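Local coordinates for tryptophan decarboxylase 1 (Oryza sativa subsp. japonica, PDB 6KHO), which decarboxylates L-tryptophan to tryptamine and 5-hydroxy-L-tryptophan to serotonin with the aid of pyridoxal 5'-phosphate, working as a homodimer, at residues A[47-55]-A[465-473]; A[407-415]-A[486-495]. All coordinates share one frame; numbering follows the deposited sequence.

In the fold
From the N terminus, helix 27-47 runs into the loop that carries residues 47-55. Some 410 residues later the chain returns in interaction 1, where that loop meets the end of helix 451-468 and the lead into strand 474-478. Helix 386-420, which carries residues 407-415, lies within the loop so closed; its partner 486-495 comes after 465-473, so the two contacts cross along the chain. Interaction 2 packs this long helix on strand 481-487 and the turn leading to helix 495-513. The contact centres are about 17 Å apart, and V48 CG1 touches L492 CD1 at 3.8 Å. Both border the second subunit.

Interaction 1. Residues A[47-55]-A[465-473]; sequences SVESMPVLP and LNKTGKAYV
P52 passes over G469 with their CA atoms 3.9 Å apart, and V53 N donates the one direct hydrogen bond between the segments to G469 O (3.3 Å, N-H...O 156°). With positive phi and no side chain, G469 lets the chain leave the helix ending at 468 and P52 CB come close to its CA. Beyond this point L54 reaches the Y472 ring. Its CD2 sits over the ring centre, 3.7 Å from the centroid and 5° off the normal, a CH-pi contact, while L54 CD1 passes Y472 CD1 and lies 3.6 Å from N466 CB. V53 places CG1 anti to its backbone N (chi1 -178°), against Y472 CB at 3.4 Å. The N466 amide grips V473 twice: OD1 accepts from V473 N on a lone pair, and ND2 gives to V473 O in the amide plane. F100 meets the Y472 ring steeply, and Q130 of the second subunit packs on L54. At the other end, K470 bends its chain at chi2 and chi3 to bring NZ within 4.7 Å of E49 OE2; a water bridges the two, and E49 OE1 bonds to H497. Another water joins L54 N to N466 O and A471 O. The backbone bond and the packing of L54 and V53 on Y472 are direct; bridging waters carry the other polar links and probably soften any attraction between E49 and K470.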
loop_
_atom_site.group_PDB
_atom_site.type_symbol
_atom_site.label_atom_id
_atom_site.label_comp_id
_atom_site.label_asym_id
_atom_site.label_seq_id
_atom_site.Cartn_x
_atom_site.Cartn_y
_atom_site.Cartn_z
ATOM N N SER A 47 15.414 -8.365 -24.064
ATOM C CA SER A 47 16.357 -7.315 -24.405
ATOM C C SER A 47 16.964 -6.584 -23.207
ATOM O O SER A 47 17.875 -5.776 -23.412
ATOM C CB SER A 47 15.682 -6.299 -25.336
ATOM O OG SER A 47 14.695 -5.538 -24.658
ATOM N N VAL A 48 16.520 -6.852 -21.967
ATOM C CA VAL A 48 16.941 -5.999 -20.848
ATOM C C VAL A 48 18.445 -6.113 -20.595
ATOM O O VAL A 48 19.110 -5.114 -20.284
ATOM C CB VAL A 48 16.133 -6.306 -19.568
ATOM C CG1 VAL A 48 16.370 -7.730 -19.065
ATOM C CG2 VAL A 48 16.483 -5.291 -18.471
ATOM N N GLU A 49 19.010 -7.317 -20.736
ATOM C CA GLU A 49 20.425 -7.509 -20.433
ATOM C C GLU A 49 21.315 -6.652 -21.327
ATOM O O GLU A 49 22.413 -6.251 -20.918
ATOM C CB GLU A 49 20.794 -8.990 -20.571
ATOM C CG GLU A 49 22.264 -9.296 -20.269
ATOM C CD GLU A 49 22.617 -10.772 -20.413
ATOM O OE1 GLU A 49 21.700 -11.621 -20.490
ATOM O OE2 GLU A 49 23.823 -11.088 -20.451
ATOM N N SER A 50 20.854 -6.359 -22.537
ATOM C CA SER A 50 21.593 -5.568 -23.510
ATOM C C SER A 50 21.508 -4.076 -23.237
ATOM O O SER A 50 22.247 -3.305 -23.857
ATOM C CB SER A 50 21.059 -5.858 -24.920
ATOM O OG SER A 50 19.830 -5.173 -25.140
ATOM N N MET A 51 20.618 -3.649 -22.347
ATOM C CA MET A 51 20.519 -2.256 -21.958
ATOM C C MET A 51 21.498 -1.959 -20.823
ATOM O O MET A 51 21.887 -2.861 -20.076
ATOM C CB MET A 51 19.098 -1.934 -21.504
ATOM C CG MET A 51 18.002 -2.367 -22.479
ATOM S SD MET A 51 16.367 -1.971 -21.808
ATOM C CE MET A 51 15.290 -2.443 -23.166
ATOM N N PRO A 52 21.930 -0.709 -20.679
ATOM C CA PRO A 52 22.702 -0.348 -19.485
ATOM C C PRO A 52 21.806 -0.439 -18.254
ATOM O O PRO A 52 20.673 0.042 -18.266
ATOM C CB PRO A 52 23.148 1.092 -19.768
ATOM C CG PRO A 52 22.127 1.609 -20.761
ATOM C CD PRO A 52 21.743 0.428 -21.600
ATOM N N VAL A 53 22.310 -1.083 -17.197
ATOM C CA VAL A 53 21.500 -1.249 -15.986
ATOM C C VAL A 53 21.040 0.104 -15.466
ATOM O O VAL A 53 19.850 0.313 -15.193
ATOM C CB VAL A 53 22.269 -2.030 -14.910
ATOM C CG1 VAL A 53 21.366 -2.214 -13.695
ATOM C CG2 VAL A 53 22.725 -3.375 -15.450
ATOM N N LEU A 54 21.975 1.050 -15.321
ATOM C CA LEU A 54 21.630 2.409 -14.917
ATOM C C LEU A 54 21.443 3.290 -16.145
ATOM O O LEU A 54 22.152 3.121 -17.135
ATOM C CB LEU A 54 22.721 3.012 -14.032
ATOM C CG LEU A 54 22.856 2.374 -12.651
ATOM C CD1 LEU A 54 24.210 2.711 -12.053
ATOM C CD2 LEU A 54 21.728 2.844 -11.751
ATOM N N PRO A 55 20.509 4.232 -16.108
ATOM C CA PRO A 55 20.261 5.082 -17.274
ATOM C C PRO A 55 21.204 6.278 -17.302
ATOM O O PRO A 55 21.963 6.548 -16.366
ATOM C CB PRO A 55 18.812 5.534 -17.068
ATOM C CG PRO A 55 18.689 5.619 -15.575
ATOM C CD PRO A 55 19.566 4.517 -15.013
ATOM N N LEU A 465 32.375 0.413 -12.430
ATOM C CA LEU A 465 31.528 -0.698 -12.844
ATOM C C LEU A 465 30.172 -0.194 -13.327
ATOM O O LEU A 465 29.635 -0.698 -14.319
ATOM C CB LEU A 465 31.376 -1.696 -11.697
ATOM C CG LEU A 465 32.683 -2.354 -11.243
ATOM C CD1 LEU A 465 32.567 -2.898 -9.831
ATOM C CD2 LEU A 465 33.115 -3.461 -12.199
ATOM N N ASN A 466 29.636 0.849 -12.681
ATOM C CA ASN A 466 28.308 1.346 -13.038
ATOM C C ASN A 466 28.300 2.068 -14.388
ATOM O O ASN A 466 27.321 1.961 -15.137
ATOM C CB ASN A 466 27.772 2.261 -11.941
ATOM C CG ASN A 466 27.469 1.506 -10.643
ATOM O OD1 ASN A 466 27.413 0.271 -10.620
ATOM N ND2 ASN A 466 27.286 2.248 -9.561
ATOM N N LYS A 467 29.360 2.823 -14.715
ATOM C CA LYS A 467 29.394 3.512 -16.009
ATOM C C LYS A 467 29.456 2.528 -17.168
ATOM O O LYS A 467 29.046 2.865 -18.285
ATOM C CB LYS A 467 30.590 4.470 -16.084
ATOM C CG LYS A 467 31.926 3.770 -15.887
ATOM C CD LYS A 467 33.137 4.595 -16.326
ATOM C CE LYS A 467 34.354 3.692 -16.528
ATOM N NZ LYS A 467 34.070 2.598 -17.504
ATOM N N THR A 468 29.946 1.316 -16.907
ATOM C CA THR A 468 30.012 0.262 -17.915
ATOM C C THR A 468 28.631 -0.096 -18.471
ATOM O O THR A 468 28.494 -0.422 -19.658
ATOM C CB THR A 468 30.681 -0.958 -17.281
ATOM O OG1 THR A 468 32.104 -0.775 -17.294
ATOM C CG2 THR A 468 30.355 -2.206 -18.004
ATOM N N GLY A 469 27.599 -0.046 -17.637
ATOM C CA GLY A 469 26.305 -0.547 -18.033
ATOM C C GLY A 469 26.149 -2.047 -17.924
ATOM O O GLY A 469 25.047 -2.555 -18.166
ATOM N N LYS A 470 27.210 -2.774 -17.583
ATOM C CA LYS A 470 27.141 -4.213 -17.381
ATOM C C LYS A 470 27.103 -4.586 -15.903
ATOM O O LYS A 470 27.301 -5.755 -15.553
ATOM C CB LYS A 470 28.318 -4.901 -18.079
ATOM C CG LYS A 470 28.372 -4.641 -19.598
ATOM C CD LYS A 470 27.933 -5.864 -20.404
ATOM C CE LYS A 470 26.417 -5.941 -20.530
ATOM N NZ LYS A 470 25.966 -7.055 -21.431
ATOM N N ALA A 471 26.852 -3.613 -15.033
ATOM C CA ALA A 471 26.707 -3.853 -13.606
ATOM C C ALA A 471 25.959 -2.685 -12.990
ATOM O O ALA A 471 25.957 -1.577 -13.530
ATOM C CB ALA A 471 28.062 -4.027 -12.913
ATOM N N TYR A 472 25.290 -2.961 -11.874
ATOM C CA TYR A 472 24.874 -1.929 -10.934
ATOM C C TYR A 472 25.281 -2.425 -9.558
ATOM O O TYR A 472 24.732 -3.416 -9.064
ATOM C CB TYR A 472 23.382 -1.657 -10.992
ATOM C CG TYR A 472 22.909 -0.589 -10.032
ATOM C CD1 TYR A 472 23.800 0.327 -9.464
ATOM C CD2 TYR A 472 21.568 -0.502 -9.678
ATOM C CE1 TYR A 472 23.357 1.304 -8.580
ATOM C CE2 TYR A 472 21.119 0.466 -8.806
ATOM C CZ TYR A 472 22.014 1.365 -8.257
ATOM O OH TYR A 472 21.555 2.326 -7.394
ATOM N N VAL A 473 26.261 -1.755 -8.966
ATOM C CA VAL A 473 26.790 -2.087 -7.654
ATOM C C VAL A 473 26.600 -0.866 -6.770
ATOM O O VAL A 473 26.814 0.269 -7.213
ATOM C CB VAL A 473 28.277 -2.491 -7.738
ATOM C CG1 VAL A 473 28.859 -2.721 -6.361
ATOM C CG2 VAL A 473 28.426 -3.732 -8.588
HETATM O O HOH W 1 23.628 -4.905 -18.597
HETATM O O HOH W 2 25.692 -9.183 -19.816
HETATM O O HOH W 3 24.946 0.460 -15.284
HETATM O O HOH W 4 25.305 3.423 -17.218
#

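Interaction 2. Residues A[407-415]-A[486-495]; sequences SDVAMAKVF and FAVGSSLQEE. With CA (calcium ion), chain F.
With chi1 -178° in F415 and -162° in F486, CG lies anti to the backbone N in both, and the two rings meet face to face. Their centroids are 3.7 Å apart and their planes nearly parallel, at 4°, with CE1 of F415 over the centre of the F486 ring. F101 stacks on F486, while F438 meets F415 edge-to-face. One to two turns before F415 on the helix, V488 packs on it, CG1 touching D408 O at 3.5 Å and CG2 facing A412. M411, bent at chi3, lays SD along the backbone at E494 and E495 (SD to E495 N 3.4 Å) and turns CE toward V488 CG1 and Q493 OE1, which lie on the same side of it. That same OE1 accepts from G489 N, the donor standing well above the carbonyl plane. G489, at positive phi, brings its CA to 3.8 Å from D408 OD2, leaving little room for a side chain. D408 divides its carboxylate: OD1 binds the calcium ion at 2.4 Å, and OD2 takes bonds from W331 NE1 and from a calcium-bound water that also donates to G489 O. Five waters complete the calcium's six ligands, so 486-495 is tied to the metal only through water, by way of the carbonyls of G489, S490, S491 and Q493. Helix 386-420 against the four-stranded antiparallel sheet is the alpha/beta layering of the C-terminal part of this fold type I PLP decarboxylase.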
loop_
_atom_site.group_PDB
_atom_site.type_symbol
_atom_site.label_atom_id
_atom_site.label_comp_id
_atom_site.label_asym_id
_atom_site.label_seq_id
_atom_site.Cartn_x
_atom_site.Cartn_y
_atom_site.Cartn_z
ATOM N N SER A 407 19.842 -22.297 -5.136
ATOM C CA SER A 407 20.647 -21.962 -6.302
ATOM C C SER A 407 21.155 -20.526 -6.233
ATOM O O SER A 407 22.266 -20.246 -6.701
ATOM C CB SER A 407 19.853 -22.210 -7.589
ATOM O OG SER A 407 18.662 -21.441 -7.618
ATOM N N ASP A 408 20.383 -19.610 -5.631
ATOM C CA ASP A 408 20.888 -18.252 -5.425
ATOM C C ASP A 408 22.045 -18.247 -4.441
ATOM O O ASP A 408 23.026 -17.513 -4.624
ATOM C CB ASP A 408 19.783 -17.330 -4.906
ATOM C CG ASP A 408 18.831 -16.897 -5.993
ATOM O OD1 ASP A 408 19.127 -17.174 -7.167
ATOM O OD2 ASP A 408 17.801 -16.270 -5.672
ATOM N N VAL A 409 21.920 -19.023 -3.367
ATOM C CA VAL A 409 22.976 -19.086 -2.366
ATOM C C VAL A 409 24.232 -19.704 -2.968
ATOM O O VAL A 409 25.353 -19.246 -2.712
ATOM C CB VAL A 409 22.481 -19.863 -1.130
ATOM C CG1 VAL A 409 23.645 -20.303 -0.266
ATOM C CG2 VAL A 409 21.493 -19.003 -0.329
ATOM N N ALA A 410 24.059 -20.725 -3.809
ATOM C CA ALA A 410 25.207 -21.391 -4.414
ATOM C C ALA A 410 25.927 -20.475 -5.400
ATOM O O ALA A 410 27.160 -20.482 -5.462
ATOM C CB ALA A 410 24.760 -22.690 -5.086
ATOM N N MET A 411 25.182 -19.669 -6.169
ATOM C CA MET A 411 25.820 -18.637 -6.989
ATOM C C MET A 411 26.585 -17.644 -6.124
ATOM O O MET A 411 27.706 -17.251 -6.465
ATOM C CB MET A 411 24.787 -17.892 -7.843
ATOM C CG MET A 411 24.158 -18.709 -8.976
ATOM S SD MET A 411 23.437 -17.663 -10.276
ATOM C CE MET A 411 22.123 -16.826 -9.390
ATOM N N ALA A 412 25.991 -17.209 -5.007
ATOM C CA ALA A 412 26.697 -16.306 -4.097
ATOM C C ALA A 412 27.965 -16.951 -3.547
ATOM O O ALA A 412 28.980 -16.270 -3.356
ATOM C CB ALA A 412 25.780 -15.881 -2.949
ATOM N N LYS A 413 27.927 -18.258 -3.280
ATOM C CA LYS A 413 29.120 -18.935 -2.784
ATOM C C LYS A 413 30.203 -18.989 -3.853
ATOM O O LYS A 413 31.391 -18.870 -3.534
ATOM C CB LYS A 413 28.774 -20.341 -2.295
ATOM C CG LYS A 413 29.727 -20.862 -1.229
ATOM C CD LYS A 413 29.601 -22.364 -1.030
ATOM C CE LYS A 413 30.744 -22.900 -0.166
ATOM N NZ LYS A 413 32.082 -22.626 -0.771
ATOM N N VAL A 414 29.815 -19.156 -5.122
ATOM C CA VAL A 414 30.775 -19.070 -6.218
ATOM C C VAL A 414 31.476 -17.716 -6.201
ATOM O O VAL A 414 32.709 -17.635 -6.271
ATOM C CB VAL A 414 30.073 -19.335 -7.566
ATOM C CG1 VAL A 414 30.900 -18.810 -8.723
ATOM C CG2 VAL A 414 29.807 -20.830 -7.749
ATOM N N PHE A 415 30.704 -16.631 -6.075
ATOM C CA PHE A 415 31.296 -15.296 -6.087
ATOM C C PHE A 415 32.183 -15.060 -4.866
ATOM O O PHE A 415 33.237 -14.418 -4.976
ATOM C CB PHE A 415 30.200 -14.235 -6.148
ATOM C CG PHE A 415 30.719 -12.824 -6.223
ATOM C CD1 PHE A 415 30.997 -12.244 -7.444
ATOM C CD2 PHE A 415 30.902 -12.071 -5.073
ATOM C CE1 PHE A 415 31.455 -10.947 -7.525
ATOM C CE2 PHE A 415 31.367 -10.767 -5.142
ATOM C CZ PHE A 415 31.645 -10.205 -6.368
ATOM N N PHE A 486 27.473 -7.100 -3.090
ATOM C CA PHE A 486 27.153 -7.906 -4.269
ATOM C C PHE A 486 25.971 -8.808 -3.903
ATOM O O PHE A 486 26.152 -9.863 -3.285
ATOM C CB PHE A 486 28.361 -8.725 -4.732
ATOM C CG PHE A 486 28.244 -9.227 -6.148
ATOM C CD1 PHE A 486 28.512 -8.388 -7.222
ATOM C CD2 PHE A 486 27.858 -10.536 -6.404
ATOM C CE1 PHE A 486 28.408 -8.847 -8.525
ATOM C CE2 PHE A 486 27.743 -11.005 -7.706
ATOM C CZ PHE A 486 28.018 -10.161 -8.769
ATOM N N ALA A 487 24.761 -8.387 -4.280
ATOM C CA ALA A 487 23.527 -9.071 -3.903
ATOM C C ALA A 487 23.046 -9.900 -5.089
ATOM O O ALA A 487 22.536 -9.352 -6.074
ATOM C CB ALA A 487 22.471 -8.062 -3.456
ATOM N N VAL A 488 23.212 -11.212 -4.980
ATOM C CA VAL A 488 22.899 -12.162 -6.040
ATOM C C VAL A 488 21.407 -12.475 -6.013
ATOM O O VAL A 488 20.792 -12.504 -4.941
ATOM C CB VAL A 488 23.744 -13.440 -5.846
ATOM C CG1 VAL A 488 23.151 -14.622 -6.589
ATOM C CG2 VAL A 488 25.202 -13.202 -6.261
ATOM N N GLY A 489 20.811 -12.691 -7.193
ATOM C CA GLY A 489 19.497 -13.306 -7.244
ATOM C C GLY A 489 18.443 -12.687 -8.145
ATOM O O GLY A 489 17.306 -13.175 -8.177
ATOM N N SER A 490 18.775 -11.613 -8.858
ATOM C CA SER A 490 17.877 -11.117 -9.897
ATOM C C SER A 490 17.351 -12.287 -10.726
ATOM O O SER A 490 18.106 -13.191 -11.089
ATOM C CB SER A 490 18.610 -10.113 -10.785
ATOM O OG SER A 490 17.758 -9.631 -11.805
ATOM N N SER A 491 16.033 -12.302 -10.971
ATOM C CA SER A 491 15.401 -13.526 -11.462
ATOM C C SER A 491 15.978 -13.986 -12.808
ATOM O O SER A 491 16.078 -15.193 -13.065
ATOM C CB SER A 491 13.888 -13.330 -11.562
ATOM O OG SER A 491 13.333 -13.212 -10.253
ATOM N N LEU A 492 16.353 -13.048 -13.685
ATOM C CA LEU A 492 16.931 -13.430 -14.975
ATOM C C LEU A 492 18.399 -13.843 -14.878
ATOM O O LEU A 492 18.967 -14.315 -15.870
ATOM C CB LEU A 492 16.781 -12.277 -15.972
ATOM C CG LEU A 492 15.337 -12.068 -16.433
ATOM C CD1 LEU A 492 15.183 -10.839 -17.327
ATOM C CD2 LEU A 492 14.860 -13.330 -17.135
ATOM N N GLN A 493 19.011 -13.705 -13.708
ATOM C CA GLN A 493 20.452 -13.860 -13.561
ATOM C C GLN A 493 20.840 -15.332 -13.441
ATOM O O GLN A 493 20.234 -16.083 -12.668
ATOM C CB GLN A 493 20.903 -13.066 -12.336
ATOM C CG GLN A 493 22.261 -13.383 -11.775
ATOM C CD GLN A 493 22.497 -12.603 -10.510
ATOM O OE1 GLN A 493 22.586 -13.174 -9.424
ATOM N NE2 GLN A 493 22.559 -11.281 -10.633
ATOM N N GLU A 494 21.837 -15.745 -14.224
ATOM C CA GLU A 494 22.380 -17.096 -14.189
ATOM C C GLU A 494 23.828 -17.060 -13.699
ATOM O O GLU A 494 24.424 -15.991 -13.522
ATOM C CB GLU A 494 22.295 -17.754 -15.568
ATOM C CG GLU A 494 20.894 -18.196 -15.956
ATOM C CD GLU A 494 20.769 -18.539 -17.440
ATOM O OE1 GLU A 494 21.804 -18.838 -18.083
ATOM O OE2 GLU A 494 19.633 -18.511 -17.968
ATOM N N GLU A 495 24.396 -18.250 -13.483
ATOM C CA GLU A 495 25.747 -18.326 -12.930
ATOM C C GLU A 495 26.755 -17.584 -13.805
ATOM O O GLU A 495 27.653 -16.914 -13.287
ATOM C CB GLU A 495 26.178 -19.783 -12.741
ATOM C CG GLU A 495 27.529 -19.900 -12.036
ATOM C CD GLU A 495 28.001 -21.330 -11.854
ATOM O OE1 GLU A 495 27.267 -22.137 -11.245
ATOM O OE2 GLU A 495 29.120 -21.644 -12.315
HETATM CA CA CA F . 17.954 -17.314 -9.208
HETATM O O HOH W 5 18.835 -19.301 -9.634
HETATM O O HOH W 6 16.561 -18.731 -7.917
HETATM O O HOH W 7 16.625 -15.671 -7.975
HETATM O O HOH W 8 18.886 -15.460 -10.313
HETATM O O HOH W 9 16.102 -17.419 -10.817
#